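Local coordinates for protein glutathione S-transferase (PDB 6J3E) that probably conjugates glutathione to electrophilic substrates, as a fungal serine-type transferase related to the LigE-like etherases, at residues N23-R28 against K249-P254. Sequence-based numbering, arbitrary orientation.
Sequences NTWKTR and KYEVVP. With EDO (1,2-ethanediol), chain D.
Helix 22-34, the first helix of the thioredoxin-like domain, meets the C-terminal tail of the chain where residues 249-254 run on from helix 235-247. Contact between the two segments is by van der Waals packing and buries 240 Å² in all; one turn further along the helix, Asn32 ND2 hydrogen-bonds Tyr250 O and Val252 O. Trp25 presents the benzene rim of its indole to the tail: CH2 lies 3.6 Å from Val252 N, which sits in the ring plane, so the tryptophan butts edge-on against the backbone at Glu251, the centre of an inverse gamma turn. The carboxylate of Glu251 forms a salt bridge with Arg220 of helix 206-222. Arg28 CD lies 3.5 Å above the plane of the Trp25 indole, offset toward the rim. With CG anti to the backbone N (chi1 -176°) and a bend at chi3 (-64°), Arg28 carries its guanidinium under Val253, whose CG1 stands over the group's centre, 3.6 Å from CZ. Pro254 CD closes on the edge of the same plane, 3.4 Å from Arg28 NH1. NH2 is tied to Asp9 by a salt bridge, so the flat group is held by charge as well as by packing. An alanine at Arg28 would probably loosen the tail at Val253 and Pro254, and would cost the salt bridge from helix 22-34 to strand 5-9. Elsewhere on the helix, Asn23 ND2 and Lys26 NZ, both from glutathione-binding residues, donate to O2 of an ethanediol, probably from the crystallisation liquor, which also bonds Ser86 OG; no glutathione is bound here. The tail thus packs against the first helix of a glutathione transferase N-terminal domain, away from its glutathione-site residues.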
loop_
_atom_site.group_PDB
_atom_site.type_symbol
_atom_site.label_atom_id
_atom_site.label_comp_id
_atom_site.label_asym_id
_atom_site.label_seq_id
_atom_site.Cartn_x
_atom_site.Cartn_y
_atom_site.Cartn_z
ATOM N N ASN A 23 -0.959 12.715 12.941
ATOM C CA ASN A 23 0.302 12.022 13.177
ATOM C C ASN A 23 0.535 11.785 14.661
ATOM O O ASN A 23 0.975 10.699 15.058
ATOM C CB ASN A 23 1.460 12.819 12.574
ATOM C CG ASN A 23 1.237 13.135 11.116
ATOM O OD1 ASN A 23 0.731 14.199 10.775
ATOM N ND2 ASN A 23 1.594 12.206 10.247
ATOM N N THR A 24 0.253 12.776 15.505
ATOM C CA THR A 24 0.530 12.563 16.922
ATOM C C THR A 24 -0.526 11.687 17.587
ATOM O O THR A 24 -0.220 10.989 18.558
ATOM C CB THR A 24 0.649 13.895 17.668
ATOM O OG1 THR A 24 -0.622 14.558 17.693
ATOM C CG2 THR A 24 1.682 14.797 16.990
ATOM N N TRP A 25 -1.761 11.691 17.097
ATOM C CA TRP A 25 -2.745 10.819 17.719
ATOM C C TRP A 25 -2.407 9.354 17.488
ATOM O O TRP A 25 -2.700 8.506 18.343
ATOM C CB TRP A 25 -4.137 11.118 17.202
ATOM C CG TRP A 25 -4.934 11.963 18.119
ATOM C CD1 TRP A 25 -5.255 13.278 17.949
ATOM C CD2 TRP A 25 -5.536 11.557 19.353
ATOM N NE1 TRP A 25 -6.017 13.720 19.008
ATOM C CE2 TRP A 25 -6.210 12.681 19.879
ATOM C CE3 TRP A 25 -5.567 10.353 20.068
ATOM C CZ2 TRP A 25 -6.906 12.640 21.083
ATOM C CZ3 TRP A 25 -6.262 10.310 21.269
ATOM C CH2 TRP A 25 -6.916 11.452 21.767
ATOM N N LYS A 26 -1.788 9.036 16.348
ATOM C CA LYS A 26 -1.291 7.682 16.159
ATOM C C LYS A 26 -0.426 7.290 17.346
ATOM O O LYS A 26 -0.622 6.232 17.951
ATOM C CB LYS A 26 -0.513 7.570 14.845
ATOM C CG LYS A 26 -1.380 7.638 13.587
ATOM C CD LYS A 26 -0.578 7.315 12.319
ATOM C CE LYS A 26 -0.113 8.567 11.640
ATOM N NZ LYS A 26 1.088 8.407 10.801
ATOM N N THR A 27 0.480 8.182 17.751
ATOM C CA THR A 27 1.380 7.871 18.863
ATOM C C THR A 27 0.681 8.002 20.215
ATOM O O THR A 27 0.961 7.221 21.135
ATOM C CB THR A 27 2.626 8.756 18.777
ATOM O OG1 THR A 27 3.410 8.318 17.665
ATOM C CG2 THR A 27 3.484 8.665 20.044
ATOM N N ARG A 28 -0.242 8.957 20.356
ATOM C CA ARG A 28 -1.032 9.027 21.579
ATOM C C ARG A 28 -1.864 7.758 21.752
ATOM O O ARG A 28 -1.833 7.120 22.812
ATOM C CB ARG A 28 -1.925 10.273 21.572
ATOM C CG ARG A 28 -2.708 10.472 22.871
ATOM C CD ARG A 28 -3.518 11.770 22.900
ATOM N NE ARG A 28 -2.683 12.966 22.851
ATOM C CZ ARG A 28 -2.056 13.501 23.901
ATOM N NH1 ARG A 28 -2.143 12.946 25.103
ATOM N NH2 ARG A 28 -1.332 14.601 23.744
ATOM N N LYS A 249 -12.066 4.230 24.635
ATOM C CA LYS A 249 -11.393 4.118 25.924
ATOM C C LYS A 249 -9.916 4.504 25.851
ATOM O O LYS A 249 -9.265 4.632 26.897
ATOM C CB LYS A 249 -11.542 2.691 26.461
ATOM C CG LYS A 249 -10.611 1.674 25.814
ATOM C CD LYS A 249 -11.105 0.212 25.915
ATOM C CE LYS A 249 -12.019 -0.157 24.745
ATOM N NZ LYS A 249 -12.152 -1.631 24.577
ATOM N N TYR A 250 -9.379 4.702 24.650
ATOM C CA TYR A 250 -8.026 5.192 24.477
ATOM C C TYR A 250 -7.973 6.575 23.838
ATOM O O TYR A 250 -6.876 7.116 23.667
ATOM C CB TYR A 250 -7.221 4.200 23.637
ATOM C CG TYR A 250 -7.274 2.768 24.131
ATOM C CD1 TYR A 250 -6.521 2.352 25.228
ATOM C CD2 TYR A 250 -8.062 1.822 23.479
ATOM C CE1 TYR A 250 -6.575 1.035 25.665
ATOM C CE2 TYR A 250 -8.111 0.513 23.907
ATOM C CZ TYR A 250 -7.376 0.125 25.000
ATOM O OH TYR A 250 -7.435 -1.186 25.406
ATOM N N GLU A 251 -9.124 7.157 23.479
ATOM C CA GLU A 251 -9.191 8.509 22.921
ATOM C C GLU A 251 -9.196 9.519 24.070
ATOM O O GLU A 251 -10.218 10.115 24.417
ATOM C CB GLU A 251 -10.428 8.659 22.038
ATOM C CG GLU A 251 -10.673 10.085 21.522
ATOM C CD GLU A 251 -11.962 10.237 20.751
ATOM O OE1 GLU A 251 -12.374 11.394 20.498
ATOM O OE2 GLU A 251 -12.567 9.214 20.378
ATOM N N VAL A 252 -8.025 9.689 24.688
ATOM C CA VAL A 252 -7.919 10.492 25.909
ATOM C C VAL A 252 -6.588 11.237 25.926
ATOM O O VAL A 252 -5.561 10.722 25.478
ATOM C CB VAL A 252 -8.065 9.625 27.187
ATOM C CG1 VAL A 252 -9.286 8.709 27.129
ATOM C CG2 VAL A 252 -6.837 8.797 27.395
ATOM N N VAL A 253 -6.616 12.461 26.446
ATOM C CA VAL A 253 -5.405 13.198 26.798
ATOM C C VAL A 253 -5.216 13.063 28.310
ATOM O O VAL A 253 -5.994 13.653 29.074
ATOM C CB VAL A 253 -5.489 14.667 26.376
ATOM C CG1 VAL A 253 -5.271 14.788 24.880
ATOM C CG2 VAL A 253 -6.825 15.233 26.755
ATOM N N PRO A 254 -4.220 12.311 28.775
ATOM C CA PRO A 254 -4.258 11.796 30.150
ATOM C C PRO A 254 -4.172 12.786 31.300
ATOM O O PRO A 254 -3.908 12.330 32.419
ATOM C CB PRO A 254 -3.050 10.850 30.180
ATOM C CG PRO A 254 -2.990 10.333 28.827
ATOM C CD PRO A 254 -3.286 11.529 27.952
HETATM C C1 EDO D . 5.484 11.572 11.666
HETATM O O1 EDO D . 5.115 12.619 10.755
HETATM C C2 EDO D . 4.754 10.294 11.278
HETATM O O2 EDO D . 3.481 10.275 11.922
#